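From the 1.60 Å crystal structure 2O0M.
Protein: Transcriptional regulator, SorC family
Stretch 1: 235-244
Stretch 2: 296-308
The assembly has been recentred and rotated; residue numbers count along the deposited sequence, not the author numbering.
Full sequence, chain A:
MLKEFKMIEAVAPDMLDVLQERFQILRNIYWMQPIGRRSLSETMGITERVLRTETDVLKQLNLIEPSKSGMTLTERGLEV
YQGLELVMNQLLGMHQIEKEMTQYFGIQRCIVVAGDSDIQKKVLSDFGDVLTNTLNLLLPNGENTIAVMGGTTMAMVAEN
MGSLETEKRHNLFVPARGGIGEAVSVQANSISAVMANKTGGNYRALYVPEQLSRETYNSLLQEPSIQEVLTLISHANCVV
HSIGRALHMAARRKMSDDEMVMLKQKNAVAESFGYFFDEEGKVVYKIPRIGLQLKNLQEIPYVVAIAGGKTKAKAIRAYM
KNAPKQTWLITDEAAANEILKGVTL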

ATOM      1  N   HIS A 235       2.784  -8.148 -13.531  1.00 17.13           N
ATOM      2  CA  HIS A 235       1.660  -7.897 -14.431  1.00 17.00           C
ATOM      3  C   HIS A 235       0.414  -7.392 -13.714  1.00 15.93           C
ATOM      4  O   HIS A 235      -0.664  -7.350 -14.301  1.00 16.32           O
ATOM      5  N   ALA A 236       0.549  -6.975 -12.457  1.00 14.59           N
ATOM      6  CA  ALA A 236      -0.601  -6.456 -11.721  1.00 13.67           C
ATOM      7  C   ALA A 236      -1.217  -5.271 -12.469  1.00 12.67           C
ATOM      8  O   ALA A 236      -0.503  -4.418 -12.972  1.00 13.17           O
ATOM      9  N   ASN A 237      -2.541  -5.236 -12.545  1.00 12.01           N
ATOM     10  CA  ASN A 237      -3.250  -4.067 -13.094  1.00 12.01           C
ATOM     11  C   ASN A 237      -3.864  -3.169 -12.007  1.00 11.18           C
ATOM     12  O   ASN A 237      -4.478  -2.157 -12.309  1.00 11.62           O
ATOM     13  N   CYS A 238      -3.668  -3.546 -10.746  1.00 10.80           N
ATOM     14  CA  CYS A 238      -4.117  -2.757  -9.611  1.00 10.46           C
ATOM     15  C   CYS A 238      -3.099  -2.871  -8.471  1.00 10.00           C
ATOM     16  O   CYS A 238      -2.495  -3.940  -8.271  1.00  9.79           O
ATOM     17  N   VAL A 239      -2.880  -1.759  -7.767  1.00  9.74           N
ATOM     18  CA  VAL A 239      -2.045  -1.745  -6.572  1.00  9.80           C
ATOM     19  C   VAL A 239      -2.784  -0.998  -5.475  1.00  9.18           C
ATOM     20  O   VAL A 239      -3.327   0.071  -5.718  1.00 10.08           O
ATOM     21  N   VAL A 240      -2.780  -1.565  -4.275  1.00  8.97           N
ATOM     22  CA  VAL A 240      -3.373  -0.918  -3.102  1.00  9.00           C
ATOM     23  C   VAL A 240      -2.336  -0.903  -1.984  1.00  9.03           C
ATOM     24  O   VAL A 240      -1.682  -1.918  -1.706  1.00  9.19           O
ATOM     25  N   HIS A 241      -2.169   0.262  -1.358  1.00  8.47           N
ATOM     26  CA  HIS A 241      -1.155   0.426  -0.336  1.00  8.91           C
ATOM     27  C   HIS A 241      -1.534   1.516   0.646  1.00  9.10           C
ATOM     28  O   HIS A 241      -2.394   2.341   0.353  1.00  9.28           O
ATOM     29  N   SER A 242      -0.883   1.514   1.807  1.00  9.37           N
ATOM     30  CA  SER A 242      -0.918   2.669   2.692  1.00  9.01           C
ATOM     31  C   SER A 242       0.377   3.461   2.527  1.00  9.06           C
ATOM     32  O   SER A 242       1.212   3.186   1.646  1.00  8.75           O
ATOM     33  N   ILE A 243       0.506   4.488   3.351  1.00  8.66           N
ATOM     34  CA  ILE A 243       1.684   5.333   3.421  1.00  8.81           C
ATOM     35  C   ILE A 243       2.107   5.316   4.868  1.00  8.73           C
ATOM     36  O   ILE A 243       1.306   5.615   5.762  1.00  8.20           O
ATOM     37  N   GLY A 244       3.364   4.968   5.107  1.00  8.99           N
ATOM     38  CA  GLY A 244       3.871   4.851   6.469  1.00  9.73           C
ATOM     39  C   GLY A 244       4.591   6.099   6.927  1.00  9.80           C
ATOM     40  O   GLY A 244       5.110   6.868   6.114  1.00  9.75           O
ATOM     41  N   ASN A 296       7.342   1.646 -12.106  1.00 20.97           N
ATOM     42  CA  ASN A 296       6.323   0.931 -12.868  1.00 20.58           C
ATOM     43  C   ASN A 296       4.905   1.185 -12.372  1.00 19.45           C
ATOM     44  O   ASN A 296       3.947   0.807 -13.040  1.00 18.67           O
ATOM     45  N   LEU A 297       4.762   1.829 -11.215  1.00 18.39           N
ATOM     46  CA  LEU A 297       3.420   2.205 -10.748  1.00 18.67           C
ATOM     47  C   LEU A 297       2.706   3.085 -11.754  1.00 17.82           C
ATOM     48  O   LEU A 297       1.493   2.984 -11.895  1.00 16.74           O
ATOM     49  N   GLN A 298       3.472   3.937 -12.440  1.00 18.01           N
ATOM     50  CA  GLN A 298       2.943   4.917 -13.412  1.00 18.73           C
ATOM     51  C   GLN A 298       2.091   4.262 -14.498  1.00 18.16           C
ATOM     52  O   GLN A 298       1.123   4.855 -14.978  1.00 17.54           O
ATOM     53  N   GLU A 299       2.428   3.028 -14.866  1.00 17.32           N
ATOM     54  CA  GLU A 299       1.713   2.332 -15.930  1.00 17.74           C
ATOM     55  C   GLU A 299       0.547   1.466 -15.443  1.00 16.68           C
ATOM     56  O   GLU A 299      -0.165   0.896 -16.263  1.00 17.22           O
ATOM     57  N   ILE A 300       0.339   1.366 -14.128  1.00 15.17           N
ATOM     58  CA  ILE A 300      -0.729   0.518 -13.591  1.00 14.55           C
ATOM     59  C   ILE A 300      -2.010   1.347 -13.556  1.00 12.98           C
ATOM     60  O   ILE A 300      -2.017   2.424 -12.984  1.00 12.28           O
ATOM     61  N   PRO A 301      -3.096   0.866 -14.203  1.00 12.09           N
ATOM     62  CA  PRO A 301      -4.306   1.698 -14.306  1.00 12.19           C
ATOM     63  C   PRO A 301      -4.949   2.067 -12.982  1.00 11.29           C
ATOM     64  O   PRO A 301      -5.402   3.194 -12.823  1.00 12.27           O
ATOM     65  N   TYR A 302      -4.968   1.132 -12.034  1.00 11.23           N
ATOM     66  CA  TYR A 302      -5.771   1.301 -10.820  1.00 11.26           C
ATOM     67  C   TYR A 302      -4.839   1.305  -9.606  1.00 10.78           C
ATOM     68  O   TYR A 302      -4.312   0.274  -9.200  1.00 11.08           O
ATOM     69  N   VAL A 303      -4.599   2.496  -9.074  1.00 10.58           N
ATOM     70  CA  VAL A 303      -3.653   2.689  -7.992  1.00 10.60           C
ATOM     71  C   VAL A 303      -4.408   3.370  -6.872  1.00 10.41           C
ATOM     72  O   VAL A 303      -4.939   4.446  -7.070  1.00 10.78           O
ATOM     73  N   VAL A 304      -4.444   2.733  -5.701  1.00  9.55           N
ATOM     74  CA  VAL A 304      -5.216   3.249  -4.592  1.00 10.06           C
ATOM     75  C   VAL A 304      -4.324   3.317  -3.370  1.00  9.75           C
ATOM     76  O   VAL A 304      -3.816   2.283  -2.916  1.00  9.43           O
ATOM     77  N   ALA A 305      -4.154   4.533  -2.850  1.00  9.50           N
ATOM     78  CA  ALA A 305      -3.457   4.780  -1.590  1.00  9.64           C
ATOM     79  C   ALA A 305      -4.513   4.974  -0.491  1.00  9.64           C
ATOM     80  O   ALA A 305      -5.492   5.708  -0.672  1.00 10.35           O
ATOM     81  N   ILE A 306      -4.302   4.333   0.654  1.00 10.06           N
ATOM     82  CA  ILE A 306      -5.237   4.430   1.774  1.00  9.92           C
ATOM     83  C   ILE A 306      -4.449   4.849   2.998  1.00 10.34           C
ATOM     84  O   ILE A 306      -3.631   4.088   3.490  1.00 10.05           O
ATOM     85  N   ALA A 307      -4.720   6.043   3.509  1.00 10.26           N
ATOM     86  CA  ALA A 307      -3.963   6.564   4.646  1.00 10.30           C
ATOM     87  C   ALA A 307      -4.758   7.670   5.296  1.00 10.80           C
ATOM     88  O   ALA A 307      -5.235   8.591   4.623  1.00 10.82           O
ATOM     89  N   GLY A 308      -4.885   7.573   6.611  1.00 10.53           N
ATOM     90  CA  GLY A 308      -5.686   8.528   7.354  1.00 10.53           C
ATOM     91  C   GLY A 308      -5.055   8.899   8.674  1.00 10.83           C
ATOM     92  O   GLY A 308      -4.025   8.337   9.073  1.00 10.58           O
TER

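How does the contact begin, before the strands are aligned? His235 points away and takes no part. Ala236 meets Ile300 through its backbone, with O 3.8 Å from Ile300 CG1. Ile300 (chi1 m, chi2 t) directs its CA-to-CB bond toward stretch 1, and its CG2 lies 3.4 Å from Asn237 O. That same carbonyl takes a weak hydrogen bond from Tyr302 N (Tyr302 N to Asn237 O, 3.3 Å). Asn237, chi1 p, also lies beside Pro301, its CB 4.2 Å from Pro301 CG.

What do Cys238 and Val239 do as the parallel pairing sets in? Neighbouring residues on a strand alternate faces, so the two side chains part company. Cys238, chi1 t, shares a face with Tyr302 (chi1 m), and its SG sits 4.0 Å from Tyr302 CB. Val239, also t, lies on the other face with Val303, yet its nearest side-chain neighbours come from the segment before that strand: Val239 CG2 is 3.4 Å from Ile300 CD1 and 3.8 Å from Leu297 CD2. Leu297 (chi1 m, chi2 t) points sideways at CB, but its end comes nearer. The backbone of Val239 holds this packing in register, donating from N to Tyr302 O at 2.9 Å and accepting at O from Val304 N, also at 2.9 Å.

How do Val240 and His241 continue the two faces? Val240, chi1 t, returns to the face of Cys238, where its CG1 reaches 3.7 Å from Ile306 CD1 and its CG2 lies 4.3 Å from Val304 CB. Val304 is t, and Ile306 extends with chi1 m and chi2 t. His241, chi1 p, lies on the face of Val239, and its ring turns back over stretch 2. Ala305 CA sits over one ring face, 4.1 Å from the His241 ring centroid, in a CH-pi contact, while Val303 CG1 lies at the ring edge, 4.4 Å from His241 CE1. The main chain pairs as well: His241 N to Val304 O, 3.0 Å, and Ile306 N to His241 O, 2.8 Å.

What closes the contact at its far end? A side-chain hydroxyl takes over from the backbone donors: Ser242, chi1 t, donates from OG to Ile306 O at 2.7 Å. Ile243 (chi1 m, chi2 t) packs its CB 4.2 Å from Ala307 CB and its CD1 4.4 Å from Ala305 CB. Its amide N is buried here without a polar partner. Gly244 has no side chain and makes no contact with stretch 2.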

ATOM      1  CB  HIS A 235       1.326  -9.160 -15.224  1.00 17.93           C
ATOM      2  CG  HIS A 235       2.419  -9.577 -16.153  1.00 21.03           C
ATOM      3  ND1 HIS A 235       2.854  -8.778 -17.186  1.00 23.92           N
ATOM      4  CD2 HIS A 235       3.176 -10.698 -16.195  1.00 23.91           C
ATOM      5  CE1 HIS A 235       3.828  -9.397 -17.833  1.00 25.00           C
ATOM      6  NE2 HIS A 235       4.042 -10.563 -17.249  1.00 25.23           N
ATOM      7  CB  ALA A 236      -0.188  -6.024 -10.344  1.00 13.12           C
ATOM      8  CB  ASN A 237      -4.308  -4.475 -14.140  1.00 12.19           C
ATOM      9  CG  ASN A 237      -5.444  -5.317 -13.574  1.00 13.24           C
ATOM     10  OD1 ASN A 237      -5.258  -6.116 -12.648  1.00 14.77           O
ATOM     11  ND2 ASN A 237      -6.636  -5.164 -14.167  1.00 14.45           N
ATOM     12  CB  CYS A 238      -5.488  -3.249  -9.177  1.00 10.52           C
ATOM     13  SG  CYS A 238      -6.221  -2.422  -7.762  1.00 12.08           S
ATOM     14  CB  VAL A 239      -0.680  -1.082  -6.820  1.00 10.18           C
ATOM     15  CG1 VAL A 239       0.158  -1.031  -5.535  1.00 12.11           C
ATOM     16  CG2 VAL A 239       0.103  -1.845  -7.869  1.00 11.53           C
ATOM     17  CB  VAL A 240      -4.675  -1.597  -2.607  1.00  9.13           C
ATOM     18  CG1 VAL A 240      -5.299  -0.755  -1.531  1.00 10.53           C
ATOM     19  CG2 VAL A 240      -5.636  -1.810  -3.755  1.00  9.61           C
ATOM     20  CB  HIS A 241       0.179   0.756  -1.005  1.00  8.77           C
ATOM     21  CG  HIS A 241       0.228   2.120  -1.629  1.00  9.20           C
ATOM     22  ND1 HIS A 241      -0.389   2.431  -2.820  1.00 10.94           N
ATOM     23  CD2 HIS A 241       0.849   3.250  -1.222  1.00  7.17           C
ATOM     24  CE1 HIS A 241      -0.165   3.701  -3.112  1.00  6.46           C
ATOM     25  NE2 HIS A 241       0.607   4.213  -2.170  1.00 12.18           N
ATOM     26  CB  SER A 242      -1.197   2.267   4.153  1.00  8.55           C
ATOM     27  OG  SER A 242      -1.505   3.396   4.956  1.00 10.16           O
ATOM     28  CB  ILE A 243       1.366   6.768   2.957  1.00  8.55           C
ATOM     29  CG1 ILE A 243       0.883   6.762   1.498  1.00  9.73           C
ATOM     30  CG2 ILE A 243       2.582   7.677   3.100  1.00  9.12           C
ATOM     31  CD1 ILE A 243       0.120   8.015   1.120  1.00  8.82           C
ATOM     32  CB  ASN A 296       6.618  -0.563 -12.888  1.00 21.45           C
ATOM     33  CG  ASN A 296       7.862  -0.909 -13.708  1.00 23.09           C
ATOM     34  OD1 ASN A 296       8.243  -0.193 -14.640  1.00 26.65           O
ATOM     35  ND2 ASN A 296       8.494  -2.016 -13.360  1.00 24.55           N
ATOM     36  CB  LEU A 297       3.472   2.962  -9.423  1.00 19.13           C
ATOM     37  CG  LEU A 297       3.633   2.190  -8.133  1.00 22.31           C
ATOM     38  CD1 LEU A 297       3.503   3.183  -6.990  1.00 22.99           C
ATOM     39  CD2 LEU A 297       2.575   1.096  -8.014  1.00 23.10           C
ATOM     40  CB  GLN A 298       4.099   5.688 -14.073  1.00 19.78           C
ATOM     41  CG  GLN A 298       5.103   6.329 -13.091  1.00 23.21           C
ATOM     42  CD  GLN A 298       4.522   7.502 -12.305  1.00 28.08           C
ATOM     43  OE1 GLN A 298       4.744   7.631 -11.091  1.00 33.24           O
ATOM     44  NE2 GLN A 298       3.782   8.373 -12.999  1.00 30.80           N
ATOM     45  CB  GLU A 299       2.693   1.487 -16.759  1.00 19.38           C
ATOM     46  CG  GLU A 299       3.188   2.166 -18.054  1.00 23.56           C
ATOM     47  CD  GLU A 299       3.722   3.576 -17.857  1.00 29.13           C
ATOM     48  OE1 GLU A 299       4.800   3.735 -17.237  1.00 32.91           O
ATOM     49  OE2 GLU A 299       3.070   4.526 -18.352  1.00 34.62           O
ATOM     50  CB  ILE A 300      -0.367  -0.008 -12.183  1.00 14.21           C
ATOM     51  CG1 ILE A 300       0.860  -0.922 -12.283  1.00 15.87           C
ATOM     52  CG2 ILE A 300      -1.522  -0.760 -11.565  1.00 15.10           C
ATOM     53  CD1 ILE A 300       1.390  -1.378 -10.976  1.00 15.67           C
ATOM     54  CB  PRO A 301      -5.269   0.854 -15.164  1.00 11.90           C
ATOM     55  CG  PRO A 301      -4.679  -0.472 -15.284  1.00 13.23           C
ATOM     56  CD  PRO A 301      -3.227  -0.411 -14.919  1.00 12.20           C
ATOM     57  CB  TYR A 302      -6.844   0.211 -10.733  1.00 11.91           C
ATOM     58  CG  TYR A 302      -7.611   0.098 -12.029  1.00 12.31           C
ATOM     59  CD1 TYR A 302      -8.298   1.189 -12.543  1.00 12.89           C
ATOM     60  CD2 TYR A 302      -7.573  -1.064 -12.783  1.00 13.91           C
ATOM     61  CE1 TYR A 302      -8.981   1.105 -13.759  1.00 13.28           C
ATOM     62  CE2 TYR A 302      -8.254  -1.161 -13.995  1.00 12.89           C
ATOM     63  CZ  TYR A 302      -8.942  -0.068 -14.484  1.00 14.59           C
ATOM     64  OH  TYR A 302      -9.618  -0.157 -15.695  1.00 15.90           O
ATOM     65  CB  VAL A 303      -2.451   3.544  -8.434  1.00 10.99           C
ATOM     66  CG1 VAL A 303      -1.481   3.725  -7.271  1.00 11.02           C
ATOM     67  CG2 VAL A 303      -1.732   2.887  -9.606  1.00 11.89           C
ATOM     68  CB  VAL A 304      -6.448   2.366  -4.296  1.00  9.51           C
ATOM     69  CG1 VAL A 304      -7.308   3.000  -3.211  1.00  9.81           C
ATOM     70  CG2 VAL A 304      -7.278   2.150  -5.558  1.00 10.69           C
ATOM     71  CB  ALA A 305      -2.605   6.007  -1.685  1.00  9.63           C
ATOM     72  CB  ILE A 306      -5.917   3.073   2.069  1.00 10.37           C
ATOM     73  CG1 ILE A 306      -6.564   2.508   0.807  1.00 10.58           C
ATOM     74  CG2 ILE A 306      -6.962   3.241   3.171  1.00 10.57           C
ATOM     75  CD1 ILE A 306      -7.261   1.152   1.010  1.00 11.34           C
ATOM     76  CB  ALA A 307      -2.593   7.057   4.222  1.00 10.66           C
TER